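Side-chain contacts in beta-glucoside phosphorylase BglX (Unidentified, PDB 5VQE), which probably cleaves beta-glucosides by phosphorolysis, binding the glucose unit in the TIM-barrel domain of a glycoside hydrolase family 3 enzyme: residues 141-146 and 313-318; 147-152 and 174-179; 190-195 and 229-234. All coordinates share one frame; numbering follows the deposited sequence.

Interaction 1. Residues 141-146 and 313-318. With G2F (2-deoxy-2-fluoro-alpha-D-glucopyranose), chain B.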
loop_
_atom_site.group_PDB
_atom_site.type_symbol
_atom_site.label_atom_id
_atom_site.label_comp_id
_atom_site.label_asym_id
_atom_site.label_seq_id
_atom_site.Cartn_x
_atom_site.Cartn_y
_atom_site.Cartn_z
ATOM N N VAL A 141 -2.844 2.310 -16.832
ATOM C CA VAL A 141 -1.954 2.690 -15.746
ATOM C C VAL A 141 -0.512 2.449 -16.170
ATOM O O VAL A 141 -0.168 1.375 -16.690
ATOM C CB VAL A 141 -2.299 1.909 -14.468
ATOM C CG1 VAL A 141 -1.260 2.160 -13.379
ATOM C CG2 VAL A 141 -3.674 2.290 -13.974
ATOM N N ASN A 142 0.347 3.445 -15.944
ATOM C CA ASN A 142 1.766 3.313 -16.251
ATOM C C ASN A 142 2.661 3.600 -15.050
ATOM O O ASN A 142 3.884 3.683 -15.213
ATOM C CB ASN A 142 2.150 4.217 -17.431
ATOM C CG ASN A 142 1.759 5.670 -17.232
ATOM O OD1 ASN A 142 1.877 6.231 -16.140
ATOM N ND2 ASN A 142 1.303 6.301 -18.315
ATOM N N TRP A 143 2.093 3.708 -13.850
ATOM C CA TRP A 143 2.843 4.085 -12.654
ATOM C C TRP A 143 2.139 3.469 -11.453
ATOM O O TRP A 143 1.005 3.842 -11.153
ATOM C CB TRP A 143 2.897 5.606 -12.534
ATOM C CG TRP A 143 3.831 6.170 -11.508
ATOM C CD1 TRP A 143 4.774 5.502 -10.772
ATOM C CD2 TRP A 143 3.916 7.542 -11.118
ATOM N NE1 TRP A 143 5.437 6.386 -9.945
ATOM C CE2 TRP A 143 4.925 7.643 -10.144
ATOM C CE3 TRP A 143 3.232 8.700 -11.503
ATOM C CZ2 TRP A 143 5.260 8.860 -9.543
ATOM C CZ3 TRP A 143 3.562 9.899 -10.900
ATOM C CH2 TRP A 143 4.575 9.970 -9.946
ATOM N N THR A 144 2.780 2.527 -10.772
ATOM C CA THR A 144 2.232 1.988 -9.534
ATOM C C THR A 144 2.978 2.612 -8.366
ATOM O O THR A 144 4.212 2.682 -8.377
ATOM C CB THR A 144 2.305 0.462 -9.467
ATOM O OG1 THR A 144 1.640 0.023 -8.280
ATOM C CG2 THR A 144 3.733 -0.054 -9.445
ATOM N N TYR A 145 2.219 3.115 -7.395
ATOM C CA TYR A 145 2.789 3.728 -6.203
ATOM C C TYR A 145 3.226 2.638 -5.227
ATOM O O TYR A 145 2.777 2.607 -4.080
ATOM C CB TYR A 145 1.768 4.656 -5.538
ATOM C CG TYR A 145 1.515 5.987 -6.208
ATOM C CD1 TYR A 145 2.502 6.638 -6.941
ATOM C CD2 TYR A 145 0.286 6.622 -6.058
ATOM C CE1 TYR A 145 2.264 7.874 -7.515
ATOM C CE2 TYR A 145 0.045 7.856 -6.624
ATOM C CZ TYR A 145 1.031 8.481 -7.346
ATOM O OH TYR A 145 0.763 9.716 -7.902
ATOM N N GLU A 146 4.055 1.715 -5.697
ATOM C CA GLU A 146 4.513 0.573 -4.920
ATOM C C GLU A 146 5.869 0.157 -5.472
ATOM O O GLU A 146 6.183 0.450 -6.629
ATOM C CB GLU A 146 3.531 -0.600 -5.016
ATOM C CG GLU A 146 2.045 -0.251 -5.004
ATOM C CD GLU A 146 1.489 0.094 -3.636
ATOM O OE1 GLU A 146 2.103 -0.276 -2.609
ATOM O OE2 GLU A 146 0.411 0.736 -3.595
ATOM N N ALA A 313 11.443 17.731 -4.055
ATOM C CA ALA A 313 10.351 16.987 -4.666
ATOM C C ALA A 313 10.159 17.435 -6.107
ATOM O O ALA A 313 10.248 18.624 -6.418
ATOM C CB ALA A 313 9.061 17.188 -3.876
ATOM N N ASP A 314 9.911 16.473 -6.993
ATOM C CA ASP A 314 9.622 16.790 -8.385
ATOM C C ASP A 314 8.136 16.952 -8.649
ATOM O O ASP A 314 7.755 17.672 -9.586
ATOM C CB ASP A 314 10.177 15.698 -9.306
ATOM C CG ASP A 314 11.676 15.531 -9.172
ATOM O OD1 ASP A 314 12.392 16.560 -9.168
ATOM O OD2 ASP A 314 12.137 14.373 -9.059
ATOM N N MET A 315 7.292 16.314 -7.844
ATOM C CA MET A 315 5.856 16.313 -8.078
ATOM C C MET A 315 5.085 16.353 -6.768
ATOM O O MET A 315 5.441 15.675 -5.794
ATOM C CB MET A 315 5.479 15.078 -8.903
ATOM C CG MET A 315 4.009 14.840 -9.093
ATOM S SD MET A 315 3.651 13.619 -10.384
ATOM C CE MET A 315 4.976 13.817 -11.522
ATOM N N LEU A 316 4.024 17.166 -6.761
ATOM C CA LEU A 316 3.082 17.240 -5.656
ATOM C C LEU A 316 1.917 16.313 -5.949
ATOM O O LEU A 316 1.299 16.405 -7.017
ATOM C CB LEU A 316 2.564 18.668 -5.468
ATOM C CG LEU A 316 3.599 19.712 -5.042
ATOM C CD1 LEU A 316 3.156 21.111 -5.440
ATOM C CD2 LEU A 316 3.818 19.652 -3.551
ATOM N N THR A 317 1.613 15.432 -5.006
ATOM C CA THR A 317 0.563 14.433 -5.194
ATOM C C THR A 317 -0.732 14.965 -4.583
ATOM O O THR A 317 -0.910 14.965 -3.362
ATOM C CB THR A 317 0.987 13.101 -4.591
ATOM O OG1 THR A 317 2.216 12.701 -5.210
ATOM C CG2 THR A 317 -0.069 12.027 -4.825
ATOM N N PHE A 318 -1.615 15.451 -5.452
ATOM C CA PHE A 318 -2.981 15.847 -5.123
ATOM C C PHE A 318 -3.036 17.274 -4.611
ATOM O O PHE A 318 -2.063 17.784 -4.043
ATOM C CB PHE A 318 -3.631 14.929 -4.081
ATOM C CG PHE A 318 -3.616 13.479 -4.449
ATOM C CD1 PHE A 318 -3.379 13.078 -5.756
ATOM C CD2 PHE A 318 -3.846 12.509 -3.481
ATOM C CE1 PHE A 318 -3.363 11.729 -6.088
ATOM C CE2 PHE A 318 -3.829 11.162 -3.810
ATOM C CZ PHE A 318 -3.598 10.774 -5.112
HETATM C C1 G2F B . -0.180 8.846 0.537
HETATM C C2 G2F B . 0.029 7.389 1.063
HETATM C C3 G2F B . 0.674 6.554 -0.083
HETATM C C4 G2F B . -0.231 6.664 -1.348
HETATM C C5 G2F B . -0.370 8.179 -1.720
HETATM C C6 G2F B . -1.339 8.367 -2.955
HETATM O O3 G2F B . 0.643 5.206 0.305
HETATM O O4 G2F B . 0.452 6.046 -2.406
HETATM O O5 G2F B . -0.969 8.853 -0.627
HETATM O O6 G2F B . -2.538 7.699 -2.681
HETATM F F2 G2F B . 0.866 7.396 2.124
HETATM O O HOH W 1 2.522 11.613 -7.744
#

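Interaction 2. Residues 147-152 and 174-179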
loop_
_atom_site.group_PDB
_atom_site.type_symbol
_atom_site.label_atom_id
_atom_site.label_comp_id
_atom_site.label_asym_id
_atom_site.label_seq_id
_atom_site.Cartn_x
_atom_site.Cartn_y
_atom_site.Cartn_z
ATOM N N PRO A 147 6.676 -0.576 -4.692
ATOM C CA PRO A 147 6.419 -1.261 -3.425
ATOM C C PRO A 147 6.709 -0.471 -2.160
ATOM O O PRO A 147 7.526 0.445 -2.111
ATOM C CB PRO A 147 7.366 -2.453 -3.497
ATOM C CG PRO A 147 8.567 -1.878 -4.172
ATOM C CD PRO A 147 8.016 -0.913 -5.213
ATOM N N ILE A 148 6.003 -0.881 -1.119
ATOM C CA ILE A 148 6.214 -0.375 0.228
ATOM C C ILE A 148 7.432 -1.067 0.817
ATOM O O ILE A 148 7.457 -2.297 0.947
ATOM C CB ILE A 148 4.970 -0.610 1.094
ATOM C CG1 ILE A 148 3.835 0.289 0.591
ATOM C CG2 ILE A 148 5.256 -0.334 2.576
ATOM C CD1 ILE A 148 2.491 -0.045 1.159
ATOM N N ILE A 149 8.443 -0.278 1.172
ATOM C CA ILE A 149 9.655 -0.814 1.777
ATOM C C ILE A 149 9.806 -0.249 3.181
ATOM O O ILE A 149 10.917 -0.150 3.709
ATOM C CB ILE A 149 10.894 -0.530 0.906
ATOM C CG1 ILE A 149 11.041 0.968 0.619
ATOM C CG2 ILE A 149 10.809 -1.339 -0.378
ATOM C CD1 ILE A 149 12.365 1.322 -0.051
ATOM N N ASP A 150 8.684 0.110 3.803
ATOM C CA ASP A 150 8.674 0.342 5.239
ATOM C C ASP A 150 8.988 -0.951 5.977
ATOM O O ASP A 150 8.735 -2.052 5.483
ATOM C CB ASP A 150 7.314 0.856 5.702
ATOM C CG ASP A 150 6.919 2.156 5.038
ATOM O OD1 ASP A 150 7.815 2.983 4.778
ATOM O OD2 ASP A 150 5.704 2.347 4.800
ATOM N N ILE A 151 9.535 -0.803 7.180
ATOM C CA ILE A 151 9.855 -1.926 8.056
ATOM C C ILE A 151 8.798 -1.958 9.145
ATOM O O ILE A 151 8.559 -0.945 9.807
ATOM C CB ILE A 151 11.263 -1.777 8.667
ATOM C CG1 ILE A 151 12.330 -1.644 7.581
ATOM C CG2 ILE A 151 11.575 -2.954 9.579
ATOM C CD1 ILE A 151 13.690 -1.209 8.113
ATOM N N ASP A 152 8.165 -3.117 9.344
ATOM C CA ASP A 152 7.114 -3.250 10.357
ATOM C C ASP A 152 7.735 -3.493 11.736
ATOM O O ASP A 152 7.494 -4.503 12.398
ATOM C CB ASP A 152 6.152 -4.372 9.974
ATOM C CG ASP A 152 4.825 -4.297 10.715
ATOM O OD1 ASP A 152 4.439 -3.193 11.154
ATOM O OD2 ASP A 152 4.148 -5.348 10.840
ATOM N N ARG A 174 14.570 -8.373 -0.709
ATOM C CA ARG A 174 14.309 -9.449 -1.670
ATOM C C ARG A 174 12.943 -9.281 -2.320
ATOM O O ARG A 174 12.802 -9.357 -3.548
ATOM C CB ARG A 174 14.357 -10.822 -0.988
ATOM C CG ARG A 174 15.684 -11.262 -0.449
ATOM C CD ARG A 174 15.704 -12.780 -0.235
ATOM N NE ARG A 174 14.837 -13.264 0.844
ATOM C CZ ARG A 174 15.151 -13.227 2.139
ATOM N NH1 ARG A 174 16.303 -12.690 2.544
ATOM N NH2 ARG A 174 14.303 -13.716 3.037
ATOM N N MET A 175 11.919 -9.082 -1.496
ATOM C CA MET A 175 10.548 -9.061 -1.985
ATOM C C MET A 175 10.287 -7.825 -2.834
ATOM O O MET A 175 9.642 -7.908 -3.886
ATOM C CB MET A 175 9.587 -9.116 -0.797
ATOM C CG MET A 175 9.674 -10.402 0.016
ATOM S SD MET A 175 8.855 -11.746 -0.850
ATOM C CE MET A 175 9.331 -13.183 0.132
ATOM N N ALA A 176 10.773 -6.669 -2.390
ATOM C CA ALA A 176 10.531 -5.435 -3.131
ATOM C C ALA A 176 11.230 -5.452 -4.486
ATOM O O ALA A 176 10.674 -4.981 -5.483
ATOM C CB ALA A 176 10.988 -4.236 -2.308
ATOM N N LYS A 177 12.456 -5.975 -4.549
ATOM C CA LYS A 177 13.131 -6.079 -5.841
ATOM C C LYS A 177 12.354 -6.980 -6.793
ATOM O O LYS A 177 12.255 -6.695 -7.995
ATOM C CB LYS A 177 14.546 -6.624 -5.663
ATOM C CG LYS A 177 15.560 -5.663 -5.071
ATOM C CD LYS A 177 16.927 -6.353 -5.092
ATOM C CE LYS A 177 18.037 -5.524 -4.499
ATOM N NZ LYS A 177 19.315 -6.311 -4.483
ATOM N N ALA A 178 11.816 -8.082 -6.269
ATOM C CA ALA A 178 11.021 -9.000 -7.078
ATOM C C ALA A 178 9.716 -8.361 -7.539
ATOM O O ALA A 178 9.312 -8.535 -8.696
ATOM C CB ALA A 178 10.736 -10.273 -6.291
ATOM N N TYR A 179 9.026 -7.644 -6.647
ATOM C CA TYR A 179 7.835 -6.912 -7.062
ATOM C C TYR A 179 8.170 -6.001 -8.234
ATOM O O TYR A 179 7.457 -5.971 -9.246
ATOM C CB TYR A 179 7.264 -6.108 -5.885
ATOM C CG TYR A 179 6.055 -5.250 -6.240
ATOM C CD1 TYR A 179 6.218 -3.999 -6.824
ATOM C CD2 TYR A 179 4.756 -5.688 -5.989
ATOM C CE1 TYR A 179 5.128 -3.205 -7.153
ATOM C CE2 TYR A 179 3.650 -4.894 -6.323
ATOM C CZ TYR A 179 3.851 -3.656 -6.905
ATOM O OH TYR A 179 2.788 -2.847 -7.248
#

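Interaction 3. Residues 190-195 and 229-234. With G2F (2-deoxy-2-fluoro-alpha-D-glucopyranose), chain B.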
loop_
_atom_site.group_PDB
_atom_site.type_symbol
_atom_site.label_atom_id
_atom_site.label_comp_id
_atom_site.label_asym_id
_atom_site.label_seq_id
_atom_site.Cartn_x
_atom_site.Cartn_y
_atom_site.Cartn_z
ATOM N N THR A 190 7.658 1.924 -11.015
ATOM C CA THR A 190 7.449 1.630 -9.605
ATOM C C THR A 190 7.871 2.803 -8.726
ATOM O O THR A 190 8.585 3.716 -9.155
ATOM C CB THR A 190 8.215 0.375 -9.169
ATOM O OG1 THR A 190 9.621 0.638 -9.181
ATOM C CG2 THR A 190 7.890 -0.807 -10.073
ATOM N N THR A 191 7.410 2.750 -7.474
ATOM C CA THR A 191 7.572 3.823 -6.494
ATOM C C THR A 191 7.932 3.194 -5.162
ATOM O O THR A 191 7.087 2.532 -4.554
ATOM C CB THR A 191 6.279 4.622 -6.333
ATOM O OG1 THR A 191 5.751 4.952 -7.618
ATOM C CG2 THR A 191 6.511 5.912 -5.516
ATOM N N ILE A 192 9.148 3.412 -4.678
ATOM C CA ILE A 192 9.470 2.976 -3.323
ATOM C C ILE A 192 8.971 4.017 -2.328
ATOM O O ILE A 192 9.187 5.223 -2.509
ATOM C CB ILE A 192 10.976 2.703 -3.166
ATOM C CG1 ILE A 192 11.833 3.884 -3.649
ATOM C CG2 ILE A 192 11.339 1.404 -3.889
ATOM C CD1 ILE A 192 13.347 3.662 -3.441
ATOM N N LYS A 193 8.283 3.547 -1.284
ATOM C CA LYS A 193 7.645 4.391 -0.277
ATOM C C LYS A 193 7.672 3.636 1.046
ATOM O O LYS A 193 7.842 2.415 1.060
ATOM C CB LYS A 193 6.208 4.757 -0.693
ATOM C CG LYS A 193 5.221 3.585 -0.742
ATOM C CD LYS A 193 3.871 4.024 -1.318
ATOM C CE LYS A 193 2.796 2.971 -1.127
ATOM N NZ LYS A 193 1.513 3.293 -1.832
ATOM N N HIS A 194 7.514 4.338 2.174
ATOM C CA HIS A 194 7.295 5.779 2.316
ATOM C C HIS A 194 8.541 6.438 2.934
ATOM O O HIS A 194 8.845 6.213 4.097
ATOM C CB HIS A 194 6.090 6.050 3.223
ATOM C CG HIS A 194 4.819 5.392 2.773
ATOM N ND1 HIS A 194 4.467 4.112 3.150
ATOM C CD2 HIS A 194 3.805 5.845 1.997
ATOM C CE1 HIS A 194 3.297 3.801 2.617
ATOM N NE2 HIS A 194 2.870 4.837 1.917
ATOM N N PHE A 195 9.251 7.227 2.167
ATOM C CA PHE A 195 10.524 7.767 2.626
ATOM C C PHE A 195 10.280 8.934 3.584
ATOM O O PHE A 195 9.418 9.779 3.324
ATOM C CB PHE A 195 11.343 8.214 1.423
ATOM C CG PHE A 195 12.604 8.963 1.769
ATOM C CD1 PHE A 195 12.612 10.344 1.800
ATOM C CD2 PHE A 195 13.793 8.283 2.007
ATOM C CE1 PHE A 195 13.767 11.038 2.103
ATOM C CE2 PHE A 195 14.952 8.978 2.315
ATOM C CZ PHE A 195 14.932 10.353 2.364
ATOM N N ALA A 229 19.514 -0.215 -1.531
ATOM C CA ALA A 229 19.423 -1.432 -2.334
ATOM C C ALA A 229 18.421 -1.288 -3.474
ATOM O O ALA A 229 18.669 -1.769 -4.586
ATOM C CB ALA A 229 19.043 -2.620 -1.451
ATOM N N LEU A 230 17.270 -0.662 -3.214
ATOM C CA LEU A 230 16.277 -0.482 -4.266
ATOM C C LEU A 230 16.706 0.591 -5.261
ATOM O O LEU A 230 16.391 0.498 -6.454
ATOM C CB LEU A 230 14.923 -0.137 -3.648
ATOM C CG LEU A 230 14.058 -1.350 -3.263
ATOM C CD1 LEU A 230 13.564 -2.084 -4.508
ATOM C CD2 LEU A 230 14.817 -2.299 -2.362
ATOM N N ILE A 231 17.414 1.617 -4.797
ATOM C CA ILE A 231 17.932 2.629 -5.708
ATOM C C ILE A 231 18.901 1.994 -6.695
ATOM O O ILE A 231 18.805 2.200 -7.910
ATOM C CB ILE A 231 18.590 3.769 -4.913
ATOM C CG1 ILE A 231 17.515 4.559 -4.157
ATOM C CG2 ILE A 231 19.375 4.695 -5.829
ATOM C CD1 ILE A 231 18.060 5.497 -3.097
ATOM N N GLU A 232 19.844 1.199 -6.188
ATOM C CA GLU A 232 20.799 0.545 -7.073
ATOM C C GLU A 232 20.109 -0.437 -8.001
ATOM O O GLU A 232 20.553 -0.631 -9.140
ATOM C CB GLU A 232 21.876 -0.156 -6.250
ATOM C CG GLU A 232 22.673 0.793 -5.363
ATOM C CD GLU A 232 23.199 1.998 -6.124
ATOM O OE1 GLU A 232 23.791 1.802 -7.208
ATOM O OE2 GLU A 232 23.003 3.141 -5.648
ATOM N N ASP A 233 19.015 -1.049 -7.544
ATOM C CA ASP A 233 18.247 -1.977 -8.366
ATOM C C ASP A 233 17.511 -1.278 -9.502
ATOM O O ASP A 233 16.990 -1.965 -10.386
ATOM C CB ASP A 233 17.265 -2.748 -7.466
ATOM C CG ASP A 233 16.443 -3.801 -8.222
ATOM O OD1 ASP A 233 17.033 -4.744 -8.796
ATOM O OD2 ASP A 233 15.195 -3.701 -8.207
ATOM N N GLY A 234 17.463 0.054 -9.513
ATOM C CA GLY A 234 16.841 0.795 -10.597
ATOM C C GLY A 234 15.462 1.357 -10.316
ATOM O O GLY A 234 14.745 1.692 -11.267
HETATM C C1 G2F B . -0.180 8.846 0.537
HETATM C C2 G2F B . 0.029 7.389 1.063
HETATM C C3 G2F B . 0.674 6.554 -0.083
HETATM C C4 G2F B . -0.231 6.664 -1.348
HETATM C C5 G2F B . -0.370 8.179 -1.720
HETATM C C6 G2F B . -1.339 8.367 -2.955
HETATM O O3 G2F B . 0.643 5.206 0.305
HETATM O O4 G2F B . 0.452 6.046 -2.406
HETATM O O5 G2F B . -0.969 8.853 -0.627
HETATM O O6 G2F B . -2.538 7.699 -2.681
HETATM F F2 G2F B . 0.866 7.396 2.124
#

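Interaction 1. Residues 141-146 and 313-318
The Trp143 indole meets Met315 at its rim: SD lies close to the ring plane, 3.8 Å from Trp143 CZ3 and beside CH2 as well. Measured to the centroid of the six-membered ring the sulfur is 4.9 Å away, 86° off the normal, so this is a Met-aromatic contact of the edge type. One indole face is taken by Tyr145, whose CE1 stands 3.6 Å above the centre of the Trp143 plane; Trp143 CZ2 in turn lies in the plane of the phenol, at its edge. Thr317 CG2 covers a face of its neighbour Phe318. The two aromatic residues of 141-146 reach inward differently. Trp143 has CG anti to the backbone N (chi1 -169°), which points the outer edge of the indole at Met315, while Tyr145, at the centre of an inverse gamma turn, stretches its hydroxyl toward Thr317. That hydroxyl touches Thr317 CG2, but the polar link is a water, 2.6 Å from Tyr145 OH, which donates to Thr317 OG1. Thr317 OG1 is also bonded to the carbonyl of Thr287, so threonine serves both as an apolar cover and as a polar relay. Trp143 NE1 is hydrogen-bonded to Thr237 OG1. At the pocket, the sugar lies oblique to the Tyr145 ring, with O4 3.7 Å from Tyr145 CB, and Phe318 CE2 comes within 3.8 Å of the sugar C6. Large aromatic and sulfur-bearing side chains thus span the space between strands 143-144 and 316-317, the packed barrel interior next to the sugar pocket of a GH3 TIM barrel.

Interaction 2. Residues 147-152 and 174-179
Pro147, which follows a cis peptide bond, turns its ring toward helix 169-184 and meets both Ala176 and Tyr179. Its CB comes to 3.8 Å from Tyr179 CD1, with CD close to the same ring carbon, so one side of the pyrrolidine lies aslant against the phenol. The ring's CG reaches to the other partner, 3.9 Å from Ala176 CB. A compact, rigid proline suits this place, since it fills the notch between two residues one helical turn apart without needing a polar partner there. Two residues on, Ile149 has its CG1 in the crowded position between backbone N and carbonyl carbon (chi1 56°). That turn leaves CG2 beside the backbone N, and this methyl, not the longer branch, presses on Ala176 CB at 3.5 Å, tighter than usual carbon contact. A residue as small as alanine suits a place where the chain passes this near the helix, and its methyl is shared between Pro147 and Ile149. Tyr179, its CG anti to the backbone N (chi1 177°), carries its hydroxyl past the proline to hydrogen bonds with Leu93 O and Thr144 OG1, which leaves the ring carbons to pack on Pro147; an apolar ring with a polar end suits both tasks. Beyond Ala176, Ile149 also touches Ile226 and Tyr227 of helix 216-232. This is the close seating of a barrel helix on the chain leaving the preceding strand, as expected in a beta-alpha unit of a TIM barrel.

Interaction 3. Residues 190-195 and 229-234
A cis peptide bond joins Lys193 to His194, just beyond Ile192, which packs on Leu230 and Ile231; it turns the chain so that both residues can probably reach the bound sugar. The setting is the TIM barrel: helix 216-232 packs on the outer side of strand 191-195, and the ligand pocket lies at the strand's C-terminal end. A consecutive lysine and histidine that grip the sugar are familiar from other GH3 enzymes. On the outer side the contact is wholly apolar. Ile192 and Leu230 run past one another in opposite directions, with Ile192 CG2 3.9 Å from Leu230 CB. Both branches of the isoleucine lean on Leu230, CG2 on its CB and CG, and the longer one, ending in CD1, also reaches Ile231, 4.3 Å from its CG1. The helix ends in a Schellman motif at Gly234, whose positive phi (103°) would jam a CB against the preceding carbonyl, so glycine suits the turn. At the pocket end Lys193 is extended beyond CG, and its NZ donates to both O3 and O4 of the sugar, each at 3.0 Å. The same ammonium is held by Glu146 OE2 in a salt bridge and by the carbonyl of Tyr145, so four oxygens surround it and probably limit its movement. With an alanine here, O3 and O4 would probably lose their common donor and the Glu146 carboxylate would be left without its counter-charge. Lys193 CG also covers a face of the His194 ring, 3.7 Å above its centre, which probably helps keep the imidazole turned edge-on to the sugar. At that edge, His194 NE2 and sugar O3 form a nearly straight hydrogen bond, 2.8 Å long with an angle of 168°.

Overall arrangement
The three contacts are neighbouring parts of one barrel, with centres about 13 Å apart for interactions 1 and 3, about 17 Å for interactions 1 and 2, and about 9 Å for interactions 2 and 3. Interaction 1 lies in the barrel interior; interaction 2 sets helix 169-184 against the loop after strand 143-144, and interaction 3 sets helix 216-232 against strand 191-195. Interactions 1 and 3 both reach the sugar. Segment 141-146 joins 190-195 through backbone bonds such as Thr191 N to Glu146 O, 2.7 Å. Loop 147-152, with Ile149 N 2.8 Å from Lys193 O, supplies a second-shell partner: Asp150 OD2 lies 2.7 Å from His194 ND1, probably orienting the imidazole toward the sugar.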